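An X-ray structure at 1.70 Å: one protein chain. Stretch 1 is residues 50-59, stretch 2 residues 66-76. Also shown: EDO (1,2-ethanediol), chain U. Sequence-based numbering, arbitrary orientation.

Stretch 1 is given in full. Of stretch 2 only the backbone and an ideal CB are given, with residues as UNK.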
ATOM      1  N   GLY B  50      -6.900 -34.692  17.258  1.00 10.39           N
ATOM      2  CA  GLY B  50      -6.908 -33.923  18.500  1.00 10.29           C
ATOM      3  C   GLY B  50      -8.207 -34.083  19.266  1.00 11.72           C
ATOM      4  O   GLY B  50      -8.204 -34.246  20.491  1.00 10.84           O
ATOM      5  N   ARG B  51      -9.335 -34.020  18.557  1.00 12.50           N
ATOM      6  CA  ARG B  51     -10.634 -34.278  19.179  1.00  9.50           C
ATOM      7  C   ARG B  51     -10.646 -35.647  19.843  1.00 15.78           C
ATOM      8  O   ARG B  51     -11.104 -35.794  20.984  1.00 12.62           O
ATOM      9  CB  ARG B  51     -11.731 -34.216  18.114  1.00 13.29           C
ATOM     10  CG  ARG B  51     -12.033 -32.849  17.549  1.00 10.97           C
ATOM     11  CD  ARG B  51     -12.766 -32.998  16.169  1.00 14.72           C
ATOM     12  NE  ARG B  51     -13.436 -31.751  15.819  1.00 14.57           N
ATOM     13  CZ  ARG B  51     -14.712 -31.487  16.111  1.00 18.70           C
ATOM     14  NH1 ARG B  51     -15.460 -32.400  16.723  1.00 14.27           N
ATOM     15  NH2 ARG B  51     -15.238 -30.312  15.796  1.00 14.66           N
ATOM     16  N   ASP B  52     -10.149 -36.666  19.122  1.00 13.35           N
ATOM     17  CA  ASP B  52     -10.184 -38.037  19.619  1.00 13.75           C
ATOM     18  C   ASP B  52      -9.291 -38.220  20.838  1.00 14.94           C
ATOM     19  O   ASP B  52      -9.663 -38.943  21.772  1.00 14.28           O
ATOM     20  CB  ASP B  52      -9.752 -39.004  18.518  1.00 15.30           C
ATOM     21  CG  ASP B  52     -10.870 -39.310  17.527  1.00 23.62           C
ATOM     22  OD1 ASP B  52     -11.975 -38.755  17.680  1.00 23.12           O
ATOM     23  OD2 ASP B  52     -10.646 -40.124  16.597  1.00 24.71           O
ATOM     24  N   LEU B  53      -8.086 -37.634  20.814  1.00 14.75           N
ATOM     25  CA  LEU B  53      -7.214 -37.653  21.994  1.00 12.04           C
ATOM     26  C   LEU B  53      -7.909 -37.030  23.199  1.00 11.40           C
ATOM     27  O   LEU B  53      -7.953 -37.635  24.277  1.00 12.75           O
ATOM     28  CB  LEU B  53      -5.908 -36.922  21.695  1.00 15.25           C
ATOM     29  CG  LEU B  53      -4.910 -36.898  22.858  1.00 13.56           C
ATOM     30  CD1 LEU B  53      -4.592 -38.337  23.258  1.00 12.33           C
ATOM     31  CD2 LEU B  53      -3.610 -36.142  22.442  1.00 13.82           C
ATOM     32  N   PHE B  54      -8.447 -35.808  23.035  1.00 11.66           N
ATOM     33  CA  PHE B  54      -9.211 -35.154  24.098  1.00 11.26           C
ATOM     34  C   PHE B  54     -10.363 -36.031  24.589  1.00 12.37           C
ATOM     35  O   PHE B  54     -10.578 -36.169  25.802  1.00 11.39           O
ATOM     36  CB  PHE B  54      -9.741 -33.816  23.592  1.00 12.19           C
ATOM     37  CG  PHE B  54     -10.680 -33.133  24.542  1.00 13.32           C
ATOM     38  CD1 PHE B  54     -10.240 -32.673  25.765  1.00 10.49           C
ATOM     39  CD2 PHE B  54     -12.012 -32.959  24.188  1.00 11.17           C
ATOM     40  CE1 PHE B  54     -11.133 -32.047  26.648  1.00  9.70           C
ATOM     41  CE2 PHE B  54     -12.901 -32.325  25.055  1.00 16.08           C
ATOM     42  CZ  PHE B  54     -12.447 -31.870  26.285  1.00 11.75           C
ATOM     43  N   ALA B  55     -11.135 -36.612  23.662  1.00 12.19           N
ATOM     44  CA  ALA B  55     -12.294 -37.400  24.086  1.00 11.60           C
ATOM     45  C   ALA B  55     -11.844 -38.588  24.903  1.00 15.28           C
ATOM     46  O   ALA B  55     -12.462 -38.940  25.912  1.00 11.47           O
ATOM     47  CB  ALA B  55     -13.115 -37.895  22.877  1.00  9.08           C
ATOM     48  N   GLN B  56     -10.748 -39.209  24.485  1.00 11.40           N
ATOM     49  CA  GLN B  56     -10.234 -40.361  25.210  1.00 16.17           C
ATOM     50  C   GLN B  56      -9.863 -39.978  26.636  1.00 14.98           C
ATOM     51  O   GLN B  56     -10.220 -40.670  27.598  1.00 12.62           O
ATOM     52  CB  GLN B  56      -9.023 -40.928  24.472  1.00 16.67           C
ATOM     53  CG  GLN B  56      -8.324 -42.004  25.272  1.00 21.92           C
ATOM     54  CD  GLN B  56      -9.140 -43.277  25.332  1.00 34.39           C
ATOM     55  OE1 GLN B  56      -9.619 -43.773  24.304  1.00 35.10           O
ATOM     56  NE2 GLN B  56      -9.310 -43.815  26.538  1.00 39.76           N
ATOM     57  N   TRP B  57      -9.134 -38.870  26.789  1.00 10.47           N
ATOM     58  CA  TRP B  57      -8.789 -38.381  28.119  1.00 10.16           C
ATOM     59  C   TRP B  57     -10.037 -38.138  28.957  1.00 14.34           C
ATOM     60  O   TRP B  57     -10.073 -38.481  30.146  1.00 11.87           O
ATOM     61  CB  TRP B  57      -7.993 -37.086  27.999  1.00 12.35           C
ATOM     62  CG  TRP B  57      -6.608 -37.308  27.497  1.00 13.88           C
ATOM     63  CD1 TRP B  57      -5.940 -38.468  27.462  1.00 14.99           C
ATOM     64  CD2 TRP B  57      -5.721 -36.296  27.000  1.00 12.10           C
ATOM     65  NE1 TRP B  57      -4.657 -38.266  26.952  1.00 14.31           N
ATOM     66  CE2 TRP B  57      -4.512 -36.932  26.660  1.00 13.23           C
ATOM     67  CE3 TRP B  57      -5.845 -34.917  26.791  1.00 11.06           C
ATOM     68  CZ2 TRP B  57      -3.424 -36.230  26.134  1.00 15.14           C
ATOM     69  CZ3 TRP B  57      -4.764 -34.220  26.276  1.00 13.71           C
ATOM     70  CH2 TRP B  57      -3.570 -34.888  25.947  1.00  8.95           C
ATOM     71  N   CYS B  58     -11.070 -37.547  28.352  1.00 12.27           N
ATOM     72  CA  CYS B  58     -12.294 -37.273  29.101  1.00 12.29           C
ATOM     73  C   CYS B  58     -12.952 -38.551  29.578  1.00  8.81           C
ATOM     74  O   CYS B  58     -13.402 -38.634  30.730  1.00 10.40           O
ATOM     75  CB  CYS B  58     -13.279 -36.485  28.245  1.00 10.20           C
ATOM     76  SG  CYS B  58     -12.766 -34.779  27.979  1.00 11.60           S
ATOM     77  N   ARG B  59     -13.031 -39.562  28.702  1.00 12.43           N
ATOM     78  CA  ARG B  59     -13.628 -40.826  29.103  1.00 11.14           C
ATOM     79  C   ARG B  59     -12.797 -41.507  30.179  1.00 11.64           C
ATOM     80  O   ARG B  59     -13.355 -42.125  31.092  1.00 13.20           O
ATOM     81  CB  ARG B  59     -13.798 -41.736  27.887  1.00 13.31           C
ATOM     82  CG  ARG B  59     -14.788 -41.187  26.865  1.00 10.31           C
ATOM     83  CD  ARG B  59     -15.121 -42.281  25.819  1.00 20.12           C
ATOM     84  NE  ARG B  59     -15.697 -41.686  24.612  1.00 27.51           N
ATOM     85  CZ  ARG B  59     -14.975 -41.355  23.545  1.00 26.53           C
ATOM     86  NH1 ARG B  59     -13.673 -41.603  23.540  1.00 21.30           N
ATOM     87  NH2 ARG B  59     -15.554 -40.800  22.490  1.00 25.36           N
ATOM     88  N   UNK B  66     -19.924 -36.690  23.607  1.00 11.83           N
ATOM     89  CA  UNK B  66     -20.820 -36.708  22.459  1.00 11.94           C
ATOM     90  C   UNK B  66     -20.509 -35.493  21.595  1.00 10.46           C
ATOM     91  O   UNK B  66     -19.886 -34.530  22.052  1.00 12.62           O
ATOM     92  CB  UNK B  66     -22.286 -36.716  22.895  1.00 11.94           C
ATOM     93  N   UNK B  67     -20.966 -35.549  20.337  1.00 13.03           N
ATOM     94  CA  UNK B  67     -20.942 -34.404  19.431  1.00 12.67           C
ATOM     95  C   UNK B  67     -22.369 -34.069  19.029  1.00 10.92           C
ATOM     96  O   UNK B  67     -23.243 -34.944  18.968  1.00 11.13           O
ATOM     97  CB  UNK B  67     -20.081 -34.689  18.199  1.00 12.67           C
ATOM     98  N   UNK B  68     -22.614 -32.778  18.786  1.00 13.15           N
ATOM     99  CA  UNK B  68     -23.902 -32.362  18.244  1.00 12.81           C
ATOM    100  C   UNK B  68     -23.827 -32.329  16.721  1.00 17.00           C
ATOM    101  O   UNK B  68     -22.818 -32.717  16.121  1.00 14.11           O
ATOM    102  CB  UNK B  68     -24.310 -30.994  18.795  1.00 12.81           C
ATOM    103  N   UNK B  69     -24.904 -31.832  16.086  1.00 16.12           N
ATOM    104  CA  UNK B  69     -25.077 -31.906  14.636  1.00 13.58           C
ATOM    105  C   UNK B  69     -24.125 -31.009  13.856  1.00 13.56           C
ATOM    106  O   UNK B  69     -24.072 -31.132  12.621  1.00 15.12           O
ATOM    107  CB  UNK B  69     -26.518 -31.541  14.274  1.00 13.58           C
ATOM    108  N   UNK B  70     -23.341 -30.160  14.524  1.00 12.82           N
ATOM    109  CA  UNK B  70     -22.305 -29.390  13.842  1.00 12.95           C
ATOM    110  C   UNK B  70     -20.915 -29.740  14.392  1.00 13.40           C
ATOM    111  O   UNK B  70     -19.929 -29.033  14.146  1.00 13.99           O
ATOM    112  CB  UNK B  70     -22.574 -27.891  13.991  1.00 12.95           C
ATOM    113  N   UNK B  71     -20.802 -30.869  15.091  1.00 10.75           N
ATOM    114  CA  UNK B  71     -19.486 -31.313  15.521  1.00  9.66           C
ATOM    115  C   UNK B  71     -18.996 -30.721  16.821  1.00 12.82           C
ATOM    116  O   UNK B  71     -17.857 -31.013  17.221  1.00 12.63           O
ATOM    117  CB  UNK B  71     -18.466 -30.995  14.425  1.00  9.66           C
ATOM    118  N   UNK B  72     -19.789 -29.885  17.491  1.00  9.84           N
ATOM    119  CA  UNK B  72     -19.338 -29.368  18.785  1.00  9.08           C
ATOM    120  C   UNK B  72     -19.159 -30.559  19.715  1.00 12.95           C
ATOM    121  O   UNK B  72     -20.009 -31.453  19.751  1.00  9.69           O
ATOM    122  CB  UNK B  72     -20.325 -28.353  19.366  1.00  9.08           C
ATOM    123  N   UNK B  73     -18.027 -30.605  20.418  1.00 10.49           N
ATOM    124  CA  UNK B  73     -17.596 -31.780  21.181  1.00  8.82           C
ATOM    125  C   UNK B  73     -17.794 -31.504  22.666  1.00 13.80           C
ATOM    126  O   UNK B  73     -17.169 -30.590  23.213  1.00 10.22           O
ATOM    127  CB  UNK B  73     -16.136 -32.128  20.884  1.00  8.82           C
ATOM    128  N   UNK B  74     -18.659 -32.294  23.315  1.00 11.04           N
ATOM    129  CA  UNK B  74     -19.050 -32.095  24.708  1.00 11.52           C
ATOM    130  C   UNK B  74     -18.661 -33.275  25.572  1.00 10.13           C
ATOM    131  O   UNK B  74     -18.980 -34.414  25.244  1.00 13.90           O
ATOM    132  CB  UNK B  74     -20.557 -31.854  24.810  1.00 11.52           C
ATOM    133  N   UNK B  75     -18.029 -33.002  26.699  1.00  7.18           N
ATOM    134  CA  UNK B  75     -17.755 -34.025  27.706  1.00  7.39           C
ATOM    135  C   UNK B  75     -18.552 -33.672  28.958  1.00  9.66           C
ATOM    136  O   UNK B  75     -18.549 -32.512  29.398  1.00 13.53           O
ATOM    137  CB  UNK B  75     -16.259 -34.126  28.011  1.00  7.39           C
ATOM    138  N   UNK B  76     -19.225 -34.663  29.537  1.00  8.34           N
ATOM    139  CA  UNK B  76     -20.191 -34.432  30.604  1.00 11.70           C
ATOM    140  C   UNK B  76     -19.753 -35.095  31.900  1.00 13.84           C
ATOM    141  O   UNK B  76     -19.384 -36.272  31.906  1.00 12.01           O
ATOM    142  CB  UNK B  76     -21.572 -34.947  30.193  1.00 11.70           C
TER
HETATM  143  C1  EDO U 506     -20.058 -39.110  35.353  1.00 30.80           C
HETATM  144  O1  EDO U 506     -19.045 -38.126  35.614  1.00 27.67           O
HETATM  145  C2  EDO U 506     -20.444 -39.026  33.888  1.00 26.72           C
HETATM  146  O2  EDO U 506     -21.376 -37.951  33.774  1.00 23.03           O

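Stretch 2 is a hairpin: two strands joined by a tight loop with a type I turn from 68 to 71, the second strand running nearly parallel to helix 50-59 (10° between axes).

Position 66 has extended backbone angles (-151/162) and a CB pointing away from the helix. Stretch 1 imposes nothing here, so many residues would serve; it is Ser66, whose backbone pairs with that of position 74.

At 67 the CB points toward the helix; the distance from the ideal CB of 67 to Arg51 NH1 is 5.4 Å. The gap admits a medium side chain, and a beta-branched one suits phi/psi of -119/149. Val67 brings CG1 to 4.2 Å from Arg51 NH1, near the guanidinium plane.

Positions 68 to 70 lie beyond the helix's reach or point away from it, so the evidence is local. Position 68 opens the turn, where Asp, Asn, Ser or Thr can accept bonds from following amides. In Asp68, OD1 accepts from the amide N of position 70 at 3.0 Å and from the amide N of position 72 at 2.9 Å. For 69 (-70/-7) small or polar residues are plausible, and Ala69 is found. The CB of 70 points away, leaving the choice open; the residue is Val70.

Position 71 has a positive phi (85/2). An ideal CB would lie 3.6 Å from Arg51 NH2 and be jammed against the preceding carbonyl O, which by itself calls for glycine. Gly71 offers its carbonyl to the helix: Arg51 NH1 donates to Gly71 O at 2.8 Å (152°), and Arg51 NH2 to the same Gly71 O at 3.1 Å (138°). Both terminal guanidinium nitrogens thus converge on one acceptor near their plane.

The CB of 72 points away, so polar and apolar residues remain possible. Asn72, just past the turn, ties back to its start, ND2 donating to Asp68 OD2 at 3.0 Å.

At 73 the CB faces the helix, 4.2 Å from Arg51 NH1 and 5.3 Å from Phe54 CE2. Carbon-lined space between these side chains favours Leu, Ile or Met. Leu73 (chi1 t, chi2 p) has 88 Å² covered by stretch 1, the most in stretch 2: its CD2 lies 3.7 Å from Arg51 CB and 3.9 Å from Phe54 CD2, at that ring's edge.

Position 74 points away, unconstrained by stretch 1; it is Phe74.

At 75 the ideal CB again faces the helix, 3.6 Å from Cys58 SG. A small residue, Ala, Gly or perhaps Ser, suits. Ala75 keeps this contact.

The CB of 76 is out of reach, so a long or charged residue is possible. Arg76 O accepts a 3.2 Å hydrogen bond from EDO O2.

Stretch 2, residues 66-76: SVDAVGNLFAR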
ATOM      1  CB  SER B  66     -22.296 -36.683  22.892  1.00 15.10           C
ATOM      2  OG  SER B  66     -22.637 -35.433  23.494  1.00 17.60           O
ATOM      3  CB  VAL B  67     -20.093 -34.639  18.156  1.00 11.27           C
ATOM      4  CG1 VAL B  67     -18.599 -34.597  18.474  1.00 13.34           C
ATOM      5  CG2 VAL B  67     -20.462 -35.948  17.496  1.00 11.75           C
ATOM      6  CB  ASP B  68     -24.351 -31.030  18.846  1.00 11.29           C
ATOM      7  CG  ASP B  68     -23.491 -29.833  18.422  1.00 13.47           C
ATOM      8  OD1 ASP B  68     -22.714 -29.919  17.439  1.00 11.39           O
ATOM      9  OD2 ASP B  68     -23.604 -28.796  19.114  1.00 10.72           O
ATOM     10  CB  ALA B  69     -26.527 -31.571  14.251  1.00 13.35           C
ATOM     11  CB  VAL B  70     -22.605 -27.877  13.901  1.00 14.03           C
ATOM     12  CG1 VAL B  70     -22.297 -27.272  15.268  1.00 15.89           C
ATOM     13  CG2 VAL B  70     -21.867 -27.122  12.790  1.00 18.20           C
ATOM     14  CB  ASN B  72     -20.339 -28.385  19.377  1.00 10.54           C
ATOM     15  CG  ASN B  72     -20.462 -27.085  18.580  1.00  8.22           C
ATOM     16  OD1 ASN B  72     -19.472 -26.526  18.113  1.00  9.84           O
ATOM     17  ND2 ASN B  72     -21.697 -26.580  18.459  1.00  8.86           N
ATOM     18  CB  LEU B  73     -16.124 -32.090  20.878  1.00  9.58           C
ATOM     19  CG  LEU B  73     -15.445 -33.338  21.468  1.00 11.16           C
ATOM     20  CD1 LEU B  73     -16.203 -34.640  21.156  1.00  9.25           C
ATOM     21  CD2 LEU B  73     -14.033 -33.431  20.895  1.00  8.73           C
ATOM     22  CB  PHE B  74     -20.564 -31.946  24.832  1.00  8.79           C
ATOM     23  CG  PHE B  74     -21.072 -30.679  24.238  1.00 11.25           C
ATOM     24  CD1 PHE B  74     -21.429 -30.636  22.893  1.00 12.76           C
ATOM     25  CD2 PHE B  74     -21.183 -29.529  25.013  1.00 12.85           C
ATOM     26  CE1 PHE B  74     -21.893 -29.456  22.346  1.00 10.30           C
ATOM     27  CE2 PHE B  74     -21.664 -28.341  24.460  1.00 13.34           C
ATOM     28  CZ  PHE B  74     -21.995 -28.305  23.123  1.00 12.36           C
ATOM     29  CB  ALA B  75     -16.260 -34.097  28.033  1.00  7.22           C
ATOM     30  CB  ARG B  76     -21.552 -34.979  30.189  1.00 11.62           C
ATOM     31  CG  ARG B  76     -22.589 -35.069  31.305  1.00 14.56           C
ATOM     32  CD  ARG B  76     -23.220 -33.741  31.636  1.00 19.63           C
ATOM     33  NE  ARG B  76     -24.353 -33.981  32.534  1.00 18.56           N
ATOM     34  CZ  ARG B  76     -25.473 -33.271  32.549  1.00 15.48           C
ATOM     35  NH1 ARG B  76     -25.626 -32.239  31.724  1.00 17.36           N
ATOM     36  NH2 ARG B  76     -26.426 -33.597  33.416  1.00 18.99           N
TER
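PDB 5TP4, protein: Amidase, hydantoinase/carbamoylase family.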